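Local coordinates for periplasmic branched-chain amino acid-binding protein (Burkholderia mallei, PDB 3I09), which probably binds branched-chain amino acids or related small carboxylates in the periplasm for an ABC transporter, and here holds acetoacetic acid, at residues D123-K129 against Q361-T365; W143-D149 against V171-H177. All coordinates share one frame. Residues are numbered along the deposited sequence.

Contact 1's segment 123-129 and contact 2's segment 143-149 lie on consecutive elements, helix 124-137 and strand 142-148; contact 2 is nested within the long loop of chain that contact 1 closes. Their centres are about 19 Å apart, and their nearest atoms about 7 Å. Both are partly buried. Contact 1 sits nearer the middle of the molecule, about 12 Å from the chain centre, where two lobes meet; contact 2 is about 20 Å out, at the edge of a parallel sheet. The chemistry differs accordingly. Contact 1 combines a lysine bonded to backbone oxygens, close alanine packing and two bridging waters, whereas contact 2 is a backbone ladder with apolar packing and a salt-bridge network at the surface.

Contact 1: D123-K129 against Q361-T365; sequences DTMALAK and QAFTT
This is a helix-to-loop contact of the type I periplasmic binding protein fold: the start of helix 124-137, just after the chain has left the six-stranded sheet for the other lobe, meets the end of short helix 359-362 and the extended residues after it. Asp123 is the N-cap (chi1 p), its OD1 accepting from Ala126 N at 3.0 Å; a carboxylate suits the free amides of a helix start. Ala126 and Ala362 are in register, CA to CA 5.0 Å, because small residues let the backbones close in: Ala126 CA makes a CA-H...O contact with Ala362 O at 3.1 Å. Phe363, chi1 m, leaves helical geometry, and Ala126 CB makes a CH-pi contact 4.3 Å from its ring centroid. Lys129, long enough to span the gap (m, t, p, t), sends NZ to Phe363 O at 2.8 Å and, weakly, to Gln361 O at 2.8 Å. Water 1 joins Asp123 OD2 (2.7 Å) to Thr364 N (2.9 Å); water 2 donates to Ala126 O (2.8 Å) and Ala362 O (3.0 Å).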
loop_
_atom_site.group_PDB
_atom_site.type_symbol
_atom_site.label_atom_id
_atom_site.label_comp_id
_atom_site.label_asym_id
_atom_site.label_seq_id
_atom_site.Cartn_x
_atom_site.Cartn_y
_atom_site.Cartn_z
ATOM N N ASP A 123 4.992 0.906 2.821
ATOM C CA ASP A 123 5.795 -0.186 2.256
ATOM C C ASP A 123 5.967 -1.290 3.266
ATOM O O ASP A 123 5.520 -1.199 4.419
ATOM C CB ASP A 123 7.152 0.272 1.648
ATOM C CG ASP A 123 8.152 0.794 2.666
ATOM O OD1 ASP A 123 8.162 0.329 3.817
ATOM O OD2 ASP A 123 8.947 1.691 2.262
ATOM N N THR A 124 6.584 -2.367 2.824
ATOM C CA THR A 124 6.745 -3.544 3.689
ATOM C C THR A 124 7.682 -3.347 4.868
ATOM O O THR A 124 7.538 -4.031 5.888
ATOM C CB THR A 124 7.218 -4.742 2.863
ATOM O OG1 THR A 124 8.382 -4.381 2.116
ATOM C CG2 THR A 124 6.122 -5.167 1.909
HETATM N N MSE A 125 8.634 -2.420 4.778
HETATM C CA MSE A 125 9.451 -2.086 5.955
HETATM C C MSE A 125 8.583 -1.428 7.054
HETATM O O MSE A 125 8.697 -1.781 8.208
HETATM C CB MSE A 125 10.616 -1.182 5.537
HETATM C CG MSE A 125 11.452 -0.705 6.640
HETATM SE SE MSE A 125 12.433 -2.251 7.396
HETATM C CE MSE A 125 13.785 -2.366 6.029
ATOM N N ALA A 126 7.722 -0.474 6.699
ATOM C CA ALA A 126 6.839 0.151 7.674
ATOM C C ALA A 126 5.881 -0.860 8.289
ATOM O O ALA A 126 5.640 -0.791 9.496
ATOM C CB ALA A 126 6.038 1.318 7.059
ATOM N N LEU A 127 5.341 -1.784 7.482
ATOM C CA LEU A 127 4.474 -2.861 8.012
ATOM C C LEU A 127 5.178 -3.694 9.063
ATOM O O LEU A 127 4.644 -3.938 10.156
ATOM C CB LEU A 127 3.906 -3.753 6.899
ATOM C CG LEU A 127 3.037 -3.060 5.840
ATOM C CD1 LEU A 127 2.642 -4.010 4.719
ATOM C CD2 LEU A 127 1.786 -2.354 6.474
ATOM N N ALA A 128 6.395 -4.116 8.721
ATOM C CA ALA A 128 7.216 -4.936 9.593
ATOM C C ALA A 128 7.575 -4.218 10.887
ATOM O O ALA A 128 7.445 -4.771 11.981
ATOM C CB ALA A 128 8.484 -5.338 8.844
ATOM N N LYS A 129 8.055 -2.991 10.757
ATOM C CA LYS A 129 8.431 -2.198 11.900
ATOM C C LYS A 129 7.239 -1.864 12.785
ATOM O O LYS A 129 7.391 -1.789 13.999
ATOM C CB LYS A 129 9.152 -0.927 11.457
ATOM C CG LYS A 129 10.583 -1.235 10.911
ATOM C CD LYS A 129 11.250 0.005 10.263
ATOM C CE LYS A 129 11.834 1.010 11.293
ATOM N NZ LYS A 129 12.704 2.095 10.616
ATOM N N GLN A 361 10.772 7.360 11.704
ATOM C CA GLN A 361 11.035 6.068 12.302
ATOM C C GLN A 361 10.373 4.898 11.607
ATOM O O GLN A 361 10.768 3.768 11.839
ATOM C CB GLN A 361 10.620 6.100 13.787
ATOM C CG GLN A 361 11.302 7.252 14.520
ATOM C CD GLN A 361 10.757 7.492 15.906
ATOM O OE1 GLN A 361 10.171 6.601 16.533
ATOM N NE2 GLN A 361 10.968 8.709 16.410
ATOM N N ALA A 362 9.411 5.152 10.720
ATOM C CA ALA A 362 8.585 4.088 10.161
ATOM C C ALA A 362 9.221 3.348 8.985
ATOM O O ALA A 362 8.955 2.160 8.746
ATOM C CB ALA A 362 7.245 4.687 9.732
ATOM N N PHE A 363 10.075 4.049 8.247
ATOM C CA PHE A 363 10.612 3.545 6.993
ATOM C C PHE A 363 12.101 3.182 7.088
ATOM O O PHE A 363 12.747 3.371 8.132
ATOM C CB PHE A 363 10.355 4.597 5.897
ATOM C CG PHE A 363 8.883 4.816 5.615
ATOM C CD1 PHE A 363 8.211 3.970 4.778
ATOM C CD2 PHE A 363 8.177 5.851 6.235
ATOM C CE1 PHE A 363 6.846 4.121 4.533
ATOM C CE2 PHE A 363 6.814 6.019 6.002
ATOM C CZ PHE A 363 6.149 5.189 5.150
ATOM N N THR A 364 12.647 2.682 5.981
ATOM C CA THR A 364 14.052 2.253 5.922
ATOM C C THR A 364 14.973 3.395 6.357
ATOM O O THR A 364 14.809 4.525 5.900
ATOM C CB THR A 364 14.420 1.826 4.474
ATOM O OG1 THR A 364 13.577 0.737 4.061
ATOM C CG2 THR A 364 15.870 1.402 4.384
ATOM N N THR A 365 15.931 3.099 7.245
ATOM C CA THR A 365 16.883 4.098 7.696
ATOM C C THR A 365 18.026 4.264 6.707
ATOM O O THR A 365 18.329 3.359 5.909
ATOM C CB THR A 365 17.495 3.728 9.087
ATOM O OG1 THR A 365 18.326 2.559 8.960
ATOM C CG2 THR A 365 16.412 3.484 10.126
HETATM O O HOH W 1 11.317 2.116 3.480
HETATM O O HOH W 2 6.795 1.500 10.712
#

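Contact 2: W143-D149 against V171-H177; sequences WFFLTAD and VLGEVRH
Six backbone hydrogen bonds join two parallel strands whose axes approach to 4.6 Å at 12°. Leu172 N donates to Trp143 O (2.8 Å), Phe145 N to Gly173 O (3.0 Å), Val175 N to Phe145 O (2.8 Å), Thr147 N to Val175 O (2.9 Å), His177 N to Thr147 O (3.0 Å) and Asp149 N to His177 O (2.8 Å). Trp143 pairs with Val171 but Phe145 with Glu174, so Leu172, with helical phi/psi of -87/-22, is the extra residue of a beta bulge. Helix 151-166 links the two strands as a beta-alpha-beta crossover unit, with 170-177 at the sheet edge. Apolar packing divides by face. Trp143 and Phe145 (both m) lie toward helix 151-166, Phe145 CE2 meeting Val171 CG1 at 3.9 Å. Toward helix 185-193, Val175 CG1 touches Phe144 CE1 (3.8 Å) and Leu146 CD1 (3.7 Å). Phe144, chi1 t, lays its ring over Gly173, where a CB would clash. Ala148 CA makes a CH-pi contact with the His177 ring (chi1 p), 3.8 Å from its centroid, while His177 NE2 is hydrogen-bonded to Asn203. At the exposed edge, long, charged Arg176 makes salt bridges to two acids, NH1 to Asp149 OD1 at 3.0 Å and NE to Glu174 OE1 at 3.1 Å.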
loop_
_atom_site.group_PDB
_atom_site.type_symbol
_atom_site.label_atom_id
_atom_site.label_comp_id
_atom_site.label_asym_id
_atom_site.label_seq_id
_atom_site.Cartn_x
_atom_site.Cartn_y
_atom_site.Cartn_z
ATOM N N TRP A 143 7.575 -17.281 15.462
ATOM C CA TRP A 143 6.809 -16.984 14.228
ATOM C C TRP A 143 6.919 -18.064 13.171
ATOM O O TRP A 143 7.993 -18.630 12.969
ATOM C CB TRP A 143 7.268 -15.675 13.571
ATOM C CG TRP A 143 6.913 -14.442 14.332
ATOM C CD1 TRP A 143 7.290 -14.136 15.604
ATOM C CD2 TRP A 143 6.106 -13.348 13.882
ATOM N NE1 TRP A 143 6.782 -12.926 15.978
ATOM C CE2 TRP A 143 6.052 -12.411 14.938
ATOM C CE3 TRP A 143 5.434 -13.054 12.688
ATOM C CZ2 TRP A 143 5.347 -11.207 14.837
ATOM C CZ3 TRP A 143 4.748 -11.870 12.595
ATOM C CH2 TRP A 143 4.699 -10.963 13.663
ATOM N N PHE A 144 5.801 -18.294 12.474
ATOM C CA PHE A 144 5.764 -19.088 11.245
ATOM C C PHE A 144 5.036 -18.234 10.207
ATOM O O PHE A 144 3.975 -17.651 10.494
ATOM C CB PHE A 144 5.051 -20.424 11.453
ATOM C CG PHE A 144 5.245 -21.411 10.310
ATOM C CD1 PHE A 144 4.391 -21.409 9.222
ATOM C CD2 PHE A 144 6.297 -22.335 10.338
ATOM C CE1 PHE A 144 4.573 -22.319 8.185
ATOM C CE2 PHE A 144 6.472 -23.252 9.306
ATOM C CZ PHE A 144 5.616 -23.231 8.232
ATOM N N PHE A 145 5.607 -18.123 9.012
ATOM C CA PHE A 145 4.998 -17.271 7.961
ATOM C C PHE A 145 4.174 -18.066 6.959
ATOM O O PHE A 145 4.576 -19.182 6.513
ATOM C CB PHE A 145 6.046 -16.432 7.237
ATOM C CG PHE A 145 6.660 -15.369 8.088
ATOM C CD1 PHE A 145 6.044 -14.148 8.214
ATOM C CD2 PHE A 145 7.831 -15.603 8.798
ATOM C CE1 PHE A 145 6.568 -13.162 9.033
ATOM C CE2 PHE A 145 8.388 -14.603 9.606
ATOM C CZ PHE A 145 7.747 -13.393 9.726
ATOM N N LEU A 146 3.022 -17.485 6.604
ATOM C CA LEU A 146 2.255 -17.901 5.430
ATOM C C LEU A 146 2.480 -16.790 4.410
ATOM O O LEU A 146 2.046 -15.651 4.614
ATOM C CB LEU A 146 0.773 -18.026 5.768
ATOM C CG LEU A 146 -0.209 -18.401 4.664
ATOM C CD1 LEU A 146 0.118 -19.777 4.053
ATOM C CD2 LEU A 146 -1.651 -18.403 5.192
ATOM N N THR A 147 3.139 -17.107 3.302
ATOM C CA THR A 147 3.686 -16.073 2.441
ATOM C C THR A 147 3.194 -16.217 1.006
ATOM O O THR A 147 3.399 -17.276 0.371
ATOM C CB THR A 147 5.215 -16.165 2.445
ATOM O OG1 THR A 147 5.689 -16.014 3.799
ATOM C CG2 THR A 147 5.871 -15.123 1.509
ATOM N N ALA A 148 2.614 -15.150 0.471
ATOM C CA ALA A 148 2.211 -15.127 -0.932
ATOM C C ALA A 148 3.463 -15.241 -1.812
ATOM O O ALA A 148 4.436 -14.502 -1.640
ATOM C CB ALA A 148 1.439 -13.851 -1.286
ATOM N N ASP A 149 3.393 -16.138 -2.784
ATOM C CA ASP A 149 4.543 -16.506 -3.616
ATOM C C ASP A 149 4.787 -15.557 -4.765
ATOM O O ASP A 149 4.602 -15.923 -5.928
ATOM C CB ASP A 149 4.359 -17.951 -4.141
ATOM C CG ASP A 149 5.633 -18.520 -4.798
ATOM O OD1 ASP A 149 6.746 -17.961 -4.594
ATOM O OD2 ASP A 149 5.509 -19.551 -5.531
ATOM N N VAL A 171 12.192 -17.176 14.059
ATOM C CA VAL A 171 11.339 -17.598 12.957
ATOM C C VAL A 171 11.534 -19.080 12.789
ATOM O O VAL A 171 12.644 -19.521 12.504
ATOM C CB VAL A 171 11.718 -16.837 11.646
ATOM C CG1 VAL A 171 10.931 -17.381 10.432
ATOM C CG2 VAL A 171 11.510 -15.337 11.854
ATOM N N LEU A 172 10.464 -19.848 12.943
ATOM C CA LEU A 172 10.530 -21.301 12.899
ATOM C C LEU A 172 10.402 -21.862 11.492
ATOM O O LEU A 172 10.803 -22.993 11.234
ATOM C CB LEU A 172 9.440 -21.927 13.782
ATOM C CG LEU A 172 9.404 -21.458 15.235
ATOM C CD1 LEU A 172 8.479 -22.355 16.046
ATOM C CD2 LEU A 172 10.793 -21.428 15.812
ATOM N N GLY A 173 9.823 -21.097 10.587
ATOM C CA GLY A 173 9.652 -21.551 9.224
ATOM C C GLY A 173 8.700 -20.659 8.445
ATOM O O GLY A 173 8.198 -19.643 8.959
ATOM N N GLU A 174 8.459 -21.066 7.207
ATOM C CA GLU A 174 7.512 -20.416 6.323
ATOM C C GLU A 174 6.889 -21.449 5.380
ATOM O O GLU A 174 7.503 -22.510 5.117
ATOM C CB GLU A 174 8.231 -19.314 5.536
ATOM C CG GLU A 174 9.268 -19.790 4.499
ATOM C CD GLU A 174 8.748 -19.653 3.061
ATOM O OE1 GLU A 174 9.138 -18.678 2.373
ATOM O OE2 GLU A 174 7.948 -20.520 2.633
ATOM N N VAL A 175 5.702 -21.155 4.870
ATOM C CA VAL A 175 5.089 -21.927 3.794
ATOM C C VAL A 175 4.550 -20.933 2.764
ATOM O O VAL A 175 3.998 -19.899 3.130
ATOM C CB VAL A 175 3.973 -22.905 4.270
ATOM C CG1 VAL A 175 2.770 -22.168 4.893
ATOM C CG2 VAL A 175 3.529 -23.789 3.105
ATOM N N ARG A 176 4.757 -21.219 1.481
ATOM C CA ARG A 176 4.323 -20.333 0.385
ATOM C C ARG A 176 2.998 -20.784 -0.150
ATOM O O ARG A 176 2.656 -21.994 -0.088
ATOM C CB ARG A 176 5.283 -20.399 -0.773
ATOM C CG ARG A 176 6.666 -20.009 -0.424
ATOM C CD ARG A 176 7.027 -18.659 -0.874
ATOM N NE ARG A 176 8.464 -18.476 -0.685
ATOM C CZ ARG A 176 9.387 -18.559 -1.621
ATOM N NH1 ARG A 176 9.070 -18.784 -2.893
ATOM N NH2 ARG A 176 10.647 -18.364 -1.277
ATOM N N HIS A 177 2.216 -19.803 -0.618
ATOM C CA HIS A 177 0.990 -20.091 -1.300
ATOM C C HIS A 177 0.947 -19.260 -2.566
ATOM O O HIS A 177 1.502 -18.181 -2.591
ATOM C CB HIS A 177 -0.228 -19.827 -0.417
ATOM C CG HIS A 177 -0.464 -18.369 -0.069
ATOM N ND1 HIS A 177 -1.146 -17.515 -0.899
ATOM C CD2 HIS A 177 -0.150 -17.655 1.041
ATOM C CE1 HIS A 177 -1.227 -16.318 -0.321
ATOM N NE2 HIS A 177 -0.646 -16.385 0.867
#